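Local structure of D-alanyl-D-alanine carboxypeptidase (Streptococcus pneumoniae R6, 1XP4) at residues D221-G226 and S234-T239; V246-L251 and T265-L270; A99-S104 and L188-K193. The protein probably trims the terminal D-alanine from peptidoglycan precursor peptides, acting as a serine-type D-Ala-D-Ala carboxypeptidase of the S11 family. One frame throughout, in Å; residues are numbered along the deposited sequence.

The three contacts run through the catalytic domain. Interaction 3 closes first along the chain, then interaction 1, then interaction 2. Interactions 1 and 2 share the five-stranded antiparallel sheet, where strands 234-241 and 244-253 are neighbours; their centres are about 8 Å apart, and Gly237 O and Thr248 N lie 2.6 Å apart in a probable hydrogen bond. Interaction 3 belongs to the helical side, its centre about 10 Å from that of interaction 1, joined to it by Thr191 OG1 and Asp221 O. Interactions 2 and 3, centres about 18 Å apart, do not touch. The predicted active site lies between sheet and helices: interaction 1 brings Lys224, interaction 3 brings Ser104, and interaction 2 covers the sheet with helix 262-277.

Interaction 1. Residues D221-G226 and S234-T239; sequences DGLKTG and SFVGTT. With SO4 (sulfate ion), chain E.
Thr225 and Phe235 cross obliquely on one face of this hairpin, as a non-hydrogen-bonded pair. With CG anti to the backbone N (chi1 172°), the Phe235 ring leans over strand 221-226 and brings CD1 to 3.3 Å from Thr225 CG2. Gly237 N lies over one ring face, offset toward the rim, and Phe264 of helix 262-277 meets the ring edge-to-face. Val236 points to the other face, where it runs side by side with Leu223, CG1 of Val236 3.8 Å from CD2 of Leu223. Leu223 and Lys224 both face Val236, a classic beta bulge: Val236 O takes Leu223 N at 2.6 Å and Lys224 N at 2.9 Å, both in its carbonyl plane, while Val236 N returns an almost straight bond (174°) to Lys224 O. Lys224 of the bulge opens Lys224-Thr225-Gly226, which matches the K(T/S)G motif of penicillin-binding proteins, on an outermost strand of the sheet. Lys224, predicted to bind substrate, bends at chi2 and chi4 so that NZ bonds Thr225 O at 2.9 Å and lies beside Ser104 and Ser41. Thr225 OG1 is hydrogen-bonded to Thr206; it also lies 2.9 Å from O2 of a sulfate, probably from the crystallisation liquor, which Thr227 holds as well.

Interaction 2. Residues V246-L251 and T265-L270; sequences VITVVL and TATSSL
Val250, Thr248 and Thr267 bury the most surface where strand 246-251 packs against helix 265-270, the two axes 9.1 Å apart at closest and inclined at 136°. Val250 and Thr248 both point at the helix; two residues apart on the same face of the strand, they both meet Thr267. Val250 sends CG2 to within 3.8 Å of Thr267 OG1, the two side chains crossing obliquely, while its other branch, CG1, looks toward Ala266 CB at 4.5 Å. Thr248 has its methyl anti to the backbone N, and this places CG2 3.5 Å from Thr267 CG2. Its hydroxyl takes the other direction and meets Leu270 tip to tip, OG1 3.9 Å from CD2. In Thr267 the first torsion (chi1 -64°) sets OG1 anti to the carbonyl carbon, where it is hydrogen-bonded to Arg263 O one turn back in its own helix. That hydroxyl is thus satisfied within the helix, although it lies against Val250 CG2 and near Thr248 CG2. No hydrogen bond joins the two segments; between them the contact is made by side chains. On the far side of the strand, Ile247 and Val249 touch helix 170-183, so the sheet carries helices on both faces, the alpha/beta sandwich characteristic of the beta-lactamase and penicillin-binding protein superfamily.

Interaction 3. Residues A99-S104 and L188-K193; sequences ATLVSS and LEITKK
Ser104 OG has four polar partners: one hydrogen bond with Ser41 OG and three weak ones, with Lys44 NZ, Lys224 NZ and an oxygen of a bound sulfate. This fits the serine of the SxN motif in penicillin-binding enzymes, with Ser41 and Lys44 supplying SxxK; all three are predicted active-site residues. Ser104 comes directly after helix 93-103 and takes a positive phi (60°). Leu101 and Val102 of the preceding turn pack on Ile190 of the short helix 188-191. The first torsion of Ile190 (chi1 -61°) puts CG2 anti to the backbone N, and this methyl enters between two neighbours, 4.0 Å from Leu101 CB and 3.9 Å from Val102 CG2. Leu101 and Ile190 cross at about a right angle, Val102 and Ile190 obliquely. Helix 44-57 touches both partners, through Val48 on Leu101 and Tyr52 on Ile190. Thr191 turns its methyl to the contact, CG2 4.3 Å from Leu101 CB, while OG1 is hydrogen-bonded to Asp221 O and so ties helix 188-191 to the strand that carries Lys224. Lys193 leads its amine away to a salt bridge with Glu98, and what it offers the contact is its backbone carbonyl: Val102 CG1 sits 4.3 Å from Lys193 O.

Interaction 1. Residues D221-G226 and S234-T239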
loop_
_atom_site.group_PDB
_atom_site.type_symbol
_atom_site.label_atom_id
_atom_site.label_comp_id
_atom_site.label_asym_id
_atom_site.label_seq_id
_atom_site.Cartn_x
_atom_site.Cartn_y
_atom_site.Cartn_z
ATOM N N ASP A 221 10.274 1.293 5.603
ATOM C CA ASP A 221 9.398 1.355 6.793
ATOM C C ASP A 221 8.124 0.523 6.566
ATOM O O ASP A 221 7.103 0.738 7.190
ATOM C CB ASP A 221 9.037 2.805 7.150
ATOM C CG ASP A 221 8.584 3.595 5.928
ATOM O OD1 ASP A 221 8.737 3.113 4.816
ATOM O OD2 ASP A 221 8.098 4.705 6.097
ATOM N N GLY A 222 8.200 -0.391 5.586
ATOM C CA GLY A 222 7.079 -1.327 5.380
ATOM C C GLY A 222 7.468 -2.441 4.405
ATOM O O GLY A 222 8.555 -2.450 3.869
ATOM N N LEU A 223 6.536 -3.395 4.145
ATOM C CA LEU A 223 5.133 -3.230 4.516
ATOM C C LEU A 223 4.536 -4.501 5.124
ATOM O O LEU A 223 3.763 -4.454 6.066
ATOM C CB LEU A 223 4.362 -2.897 3.236
ATOM C CG LEU A 223 2.955 -2.357 3.517
ATOM C CD1 LEU A 223 2.981 -1.033 4.284
ATOM C CD2 LEU A 223 2.158 -2.092 2.239
ATOM N N LYS A 224 4.879 -5.649 4.502
ATOM C CA LYS A 224 4.365 -6.944 4.975
ATOM C C LYS A 224 5.026 -8.145 4.279
ATOM O O LYS A 224 5.016 -8.270 3.072
ATOM C CB LYS A 224 2.858 -7.038 4.738
ATOM C CG LYS A 224 2.242 -8.188 5.540
ATOM C CD LYS A 224 2.312 -7.968 7.043
ATOM C CE LYS A 224 2.143 -9.275 7.827
ATOM N NZ LYS A 224 3.149 -10.219 7.357
ATOM N N THR A 225 5.627 -9.046 5.079
ATOM C CA THR A 225 6.174 -10.254 4.473
ATOM C C THR A 225 5.120 -11.345 4.320
ATOM O O THR A 225 3.983 -11.216 4.733
ATOM C CB THR A 225 7.343 -10.801 5.290
ATOM O OG1 THR A 225 7.031 -10.850 6.683
ATOM C CG2 THR A 225 8.588 -9.958 5.062
ATOM N N GLY A 226 5.480 -12.380 3.578
ATOM C CA GLY A 226 4.571 -13.499 3.418
ATOM C C GLY A 226 5.306 -14.716 2.910
ATOM O O GLY A 226 6.072 -14.631 1.947
ATOM N N SER A 234 7.923 -14.082 -0.110
ATOM C CA SER A 234 7.312 -12.861 -0.616
ATOM C C SER A 234 7.368 -11.696 0.359
ATOM O O SER A 234 7.371 -11.878 1.581
ATOM C CB SER A 234 5.860 -13.143 -0.999
ATOM O OG SER A 234 5.800 -14.193 -1.947
ATOM N N PHE A 235 7.387 -10.490 -0.203
ATOM C CA PHE A 235 7.462 -9.285 0.596
ATOM C C PHE A 235 6.980 -8.024 -0.113
ATOM O O PHE A 235 7.376 -7.734 -1.243
ATOM C CB PHE A 235 8.906 -9.089 1.057
ATOM C CG PHE A 235 9.156 -7.780 1.737
ATOM C CD1 PHE A 235 8.525 -7.474 2.938
ATOM C CD2 PHE A 235 10.036 -6.859 1.181
ATOM C CE1 PHE A 235 8.769 -6.265 3.581
ATOM C CE2 PHE A 235 10.291 -5.649 1.810
ATOM C CZ PHE A 235 9.654 -5.347 3.017
ATOM N N VAL A 236 6.112 -7.280 0.562
ATOM C CA VAL A 236 5.627 -6.027 0.021
ATOM C C VAL A 236 6.410 -5.007 0.822
ATOM O O VAL A 236 6.338 -5.003 2.053
ATOM C CB VAL A 236 4.113 -5.795 0.278
ATOM C CG1 VAL A 236 3.698 -4.459 -0.316
ATOM C CG2 VAL A 236 3.285 -6.907 -0.342
ATOM N N GLY A 237 7.175 -4.167 0.135
ATOM C CA GLY A 237 7.950 -3.162 0.832
ATOM C C GLY A 237 7.704 -1.764 0.309
ATOM O O GLY A 237 7.472 -1.575 -0.880
ATOM N N THR A 238 7.725 -0.780 1.200
ATOM C CA THR A 238 7.548 0.608 0.786
ATOM C C THR A 238 8.766 1.366 1.306
ATOM O O THR A 238 9.325 1.024 2.348
ATOM C CB THR A 238 6.250 1.235 1.353
ATOM O OG1 THR A 238 6.100 2.563 0.833
ATOM C CG2 THR A 238 6.297 1.298 2.872
ATOM N N THR A 239 9.186 2.391 0.577
ATOM C CA THR A 239 10.358 3.141 0.986
ATOM C C THR A 239 10.395 4.509 0.340
ATOM O O THR A 239 9.728 4.752 -0.665
ATOM C CB THR A 239 11.641 2.400 0.578
ATOM O OG1 THR A 239 12.775 3.035 1.173
ATOM C CG2 THR A 239 11.809 2.438 -0.932
HETATM S S SO4 E . 5.779 -14.462 7.539
HETATM O O1 SO4 E . 6.483 -14.801 8.794
HETATM O O2 SO4 E . 5.317 -13.064 7.596
HETATM O O3 SO4 E . 6.687 -14.625 6.385
HETATM O O4 SO4 E . 4.610 -15.354 7.398
#

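Interaction 2. Residues V246-L251 and T265-L270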
loop_
_atom_site.group_PDB
_atom_site.type_symbol
_atom_site.label_atom_id
_atom_site.label_comp_id
_atom_site.label_asym_id
_atom_site.label_seq_id
_atom_site.Cartn_x
_atom_site.Cartn_y
_atom_site.Cartn_z
ATOM N N VAL A 246 8.249 4.531 -3.041
ATOM C CA VAL A 246 8.067 3.398 -3.916
ATOM C C VAL A 246 7.418 2.246 -3.187
ATOM O O VAL A 246 7.784 1.942 -2.051
ATOM C CB VAL A 246 9.425 2.904 -4.463
ATOM C CG1 VAL A 246 9.224 1.641 -5.292
ATOM C CG2 VAL A 246 10.090 3.995 -5.295
ATOM N N ILE A 247 6.440 1.624 -3.836
ATOM C CA ILE A 247 5.788 0.458 -3.270
ATOM C C ILE A 247 6.322 -0.707 -4.073
ATOM O O ILE A 247 6.300 -0.698 -5.299
ATOM C CB ILE A 247 4.270 0.506 -3.390
ATOM C CG1 ILE A 247 3.724 1.675 -2.565
ATOM C CG2 ILE A 247 3.686 -0.814 -2.886
ATOM C CD1 ILE A 247 2.215 1.678 -2.436
ATOM N N THR A 248 6.816 -1.705 -3.354
ATOM C CA THR A 248 7.426 -2.886 -3.939
ATOM C C THR A 248 6.678 -4.172 -3.612
ATOM O O THR A 248 6.303 -4.415 -2.461
ATOM C CB THR A 248 8.895 -2.990 -3.447
ATOM O OG1 THR A 248 9.735 -2.244 -4.332
ATOM C CG2 THR A 248 9.369 -4.436 -3.374
ATOM N N VAL A 249 6.466 -4.990 -4.636
ATOM C CA VAL A 249 5.870 -6.276 -4.394
ATOM C C VAL A 249 6.707 -7.360 -5.058
ATOM O O VAL A 249 6.838 -7.451 -6.251
ATOM C CB VAL A 249 4.482 -6.214 -4.998
ATOM C CG1 VAL A 249 3.738 -7.488 -4.703
ATOM C CG2 VAL A 249 3.713 -5.032 -4.419
ATOM N N VAL A 250 7.383 -8.172 -4.228
ATOM C CA VAL A 250 8.160 -9.300 -4.731
ATOM C C VAL A 250 7.481 -10.604 -4.228
ATOM O O VAL A 250 7.562 -10.927 -3.062
ATOM C CB VAL A 250 9.576 -9.178 -4.114
ATOM C CG1 VAL A 250 10.294 -10.536 -4.073
ATOM C CG2 VAL A 250 10.465 -8.196 -4.847
ATOM N N LEU A 251 6.789 -11.381 -5.117
ATOM C CA LEU A 251 6.166 -12.624 -4.576
ATOM C C LEU A 251 6.395 -13.898 -5.370
ATOM O O LEU A 251 5.456 -14.555 -5.800
ATOM C CB LEU A 251 4.644 -12.542 -4.450
ATOM C CG LEU A 251 3.991 -11.257 -4.903
ATOM C CD1 LEU A 251 2.950 -11.497 -5.982
ATOM C CD2 LEU A 251 3.231 -10.625 -3.758
ATOM N N THR A 265 16.899 -9.001 -0.398
ATOM C CA THR A 265 18.033 -8.794 -1.290
ATOM C C THR A 265 17.467 -8.463 -2.665
ATOM O O THR A 265 17.932 -7.546 -3.345
ATOM C CB THR A 265 18.892 -10.067 -1.417
ATOM O OG1 THR A 265 19.301 -10.510 -0.117
ATOM C CG2 THR A 265 20.125 -9.788 -2.259
ATOM N N ALA A 266 16.452 -9.229 -3.057
ATOM C CA ALA A 266 15.782 -9.052 -4.334
ATOM C C ALA A 266 15.117 -7.686 -4.392
ATOM O O ALA A 266 15.130 -7.031 -5.429
ATOM C CB ALA A 266 14.747 -10.147 -4.527
ATOM N N THR A 267 14.529 -7.268 -3.272
ATOM C CA THR A 267 13.870 -5.965 -3.190
ATOM C C THR A 267 14.933 -4.881 -3.272
ATOM O O THR A 267 14.795 -3.913 -4.020
ATOM C CB THR A 267 13.097 -5.770 -1.861
ATOM O OG1 THR A 267 12.028 -6.721 -1.772
ATOM C CG2 THR A 267 12.518 -4.357 -1.793
ATOM N N SER A 268 15.991 -5.041 -2.490
ATOM C CA SER A 268 17.075 -4.074 -2.511
ATOM C C SER A 268 17.596 -4.001 -3.948
ATOM O O SER A 268 17.976 -2.939 -4.433
ATOM C CB SER A 268 18.195 -4.507 -1.564
ATOM O OG SER A 268 19.150 -3.473 -1.438
ATOM N N SER A 269 17.582 -5.139 -4.633
ATOM C CA SER A 269 18.051 -5.193 -6.008
ATOM C C SER A 269 17.129 -4.399 -6.917
ATOM O O SER A 269 17.581 -3.674 -7.805
ATOM C CB SER A 269 18.104 -6.638 -6.483
ATOM O OG SER A 269 18.516 -6.691 -7.833
ATOM N N LEU A 270 15.829 -4.544 -6.683
ATOM C CA LEU A 270 14.819 -3.847 -7.465
ATOM C C LEU A 270 14.918 -2.335 -7.287
ATOM O O LEU A 270 14.674 -1.579 -8.226
ATOM C CB LEU A 270 13.420 -4.339 -7.062
ATOM C CG LEU A 270 12.162 -3.646 -7.610
ATOM C CD1 LEU A 270 12.266 -3.415 -9.106
ATOM C CD2 LEU A 270 10.950 -4.504 -7.290
#

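Interaction 3. Residues A99-S104 and L188-K193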
loop_
_atom_site.group_PDB
_atom_site.type_symbol
_atom_site.label_atom_id
_atom_site.label_comp_id
_atom_site.label_asym_id
_atom_site.label_seq_id
_atom_site.Cartn_x
_atom_site.Cartn_y
_atom_site.Cartn_z
ATOM N N ALA A 99 0.585 -6.699 16.708
ATOM C CA ALA A 99 0.954 -8.109 16.596
ATOM C C ALA A 99 0.768 -8.625 15.162
ATOM O O ALA A 99 1.578 -9.412 14.664
ATOM C CB ALA A 99 0.133 -8.940 17.563
ATOM N N THR A 100 -0.294 -8.171 14.500
ATOM C CA THR A 100 -0.582 -8.583 13.131
ATOM C C THR A 100 0.456 -8.090 12.121
ATOM O O THR A 100 1.048 -8.882 11.387
ATOM C CB THR A 100 -1.980 -8.080 12.669
ATOM O OG1 THR A 100 -3.003 -8.763 13.399
ATOM C CG2 THR A 100 -2.191 -8.342 11.194
ATOM N N LEU A 101 0.678 -6.783 12.085
ATOM C CA LEU A 101 1.608 -6.204 11.128
ATOM C C LEU A 101 3.085 -6.437 11.402
ATOM O O LEU A 101 3.872 -6.592 10.472
ATOM C CB LEU A 101 1.341 -4.706 11.008
ATOM C CG LEU A 101 -0.011 -4.337 10.394
ATOM C CD1 LEU A 101 -0.273 -2.853 10.551
ATOM C CD2 LEU A 101 -0.015 -4.732 8.932
ATOM N N VAL A 102 3.466 -6.470 12.672
ATOM C CA VAL A 102 4.865 -6.661 13.028
ATOM C C VAL A 102 5.329 -8.115 13.097
ATOM O O VAL A 102 6.420 -8.446 12.629
ATOM C CB VAL A 102 5.170 -5.989 14.379
ATOM C CG1 VAL A 102 6.626 -6.210 14.751
ATOM C CG2 VAL A 102 4.848 -4.502 14.299
ATOM N N SER A 103 4.500 -8.981 13.673
ATOM C CA SER A 103 4.861 -10.385 13.818
ATOM C C SER A 103 4.041 -11.345 12.955
ATOM O O SER A 103 4.265 -12.557 12.969
ATOM C CB SER A 103 4.728 -10.778 15.282
ATOM O OG SER A 103 5.392 -9.830 16.092
ATOM N N SER A 104 3.087 -10.804 12.212
ATOM C CA SER A 104 2.248 -11.621 11.352
ATOM C C SER A 104 1.463 -12.662 12.159
ATOM O O SER A 104 1.136 -13.740 11.653
ATOM C CB SER A 104 3.110 -12.316 10.290
ATOM O OG SER A 104 2.307 -12.878 9.258
ATOM N N LEU A 188 2.006 3.085 8.670
ATOM C CA LEU A 188 3.451 3.080 8.567
ATOM C C LEU A 188 4.112 3.230 9.935
ATOM O O LEU A 188 5.213 2.741 10.145
ATOM C CB LEU A 188 3.924 4.186 7.621
ATOM C CG LEU A 188 3.617 3.975 6.129
ATOM C CD1 LEU A 188 4.162 5.155 5.332
ATOM C CD2 LEU A 188 4.238 2.665 5.632
ATOM N N GLU A 189 3.447 3.903 10.868
ATOM C CA GLU A 189 4.018 4.062 12.205
ATOM C C GLU A 189 4.094 2.714 12.917
ATOM O O GLU A 189 4.704 2.593 13.968
ATOM C CB GLU A 189 3.194 5.045 13.042
ATOM C CG GLU A 189 3.281 6.483 12.561
ATOM C CD GLU A 189 4.718 6.953 12.383
ATOM O OE1 GLU A 189 5.456 7.055 13.390
ATOM O OE2 GLU A 189 5.112 7.217 11.226
ATOM N N ILE A 190 3.475 1.695 12.343
ATOM C CA ILE A 190 3.526 0.382 12.955
ATOM C C ILE A 190 4.549 -0.476 12.207
ATOM O O ILE A 190 5.560 -0.865 12.783
ATOM C CB ILE A 190 2.140 -0.316 12.932
ATOM C CG1 ILE A 190 1.119 0.510 13.720
ATOM C CG2 ILE A 190 2.257 -1.712 13.530
ATOM C CD1 ILE A 190 -0.285 -0.002 13.626
ATOM N N THR A 191 4.295 -0.741 10.923
ATOM C CA THR A 191 5.183 -1.565 10.090
ATOM C C THR A 191 6.648 -1.146 10.240
ATOM O O THR A 191 7.571 -1.962 10.164
ATOM C CB THR A 191 4.771 -1.485 8.586
ATOM O OG1 THR A 191 4.874 -0.131 8.123
ATOM C CG2 THR A 191 3.337 -1.964 8.395
ATOM N N LYS A 192 6.828 0.146 10.465
ATOM C CA LYS A 192 8.121 0.786 10.656
ATOM C C LYS A 192 8.907 0.153 11.822
ATOM O O LYS A 192 10.081 -0.171 11.684
ATOM C CB LYS A 192 7.853 2.270 10.936
ATOM C CG LYS A 192 9.022 3.223 10.939
ATOM C CD LYS A 192 8.493 4.619 11.282
ATOM C CE LYS A 192 9.549 5.719 11.137
ATOM N NZ LYS A 192 9.942 5.983 9.724
ATOM N N LYS A 193 8.254 -0.023 12.966
ATOM C CA LYS A 193 8.903 -0.586 14.144
ATOM C C LYS A 193 9.609 -1.924 13.950
ATOM O O LYS A 193 9.005 -2.898 13.508
ATOM C CB LYS A 193 7.883 -0.750 15.265
ATOM C CG LYS A 193 7.189 0.513 15.671
ATOM C CD LYS A 193 6.161 0.218 16.741
ATOM C CE LYS A 193 5.419 1.478 17.145
ATOM N NZ LYS A 193 4.352 1.153 18.118
#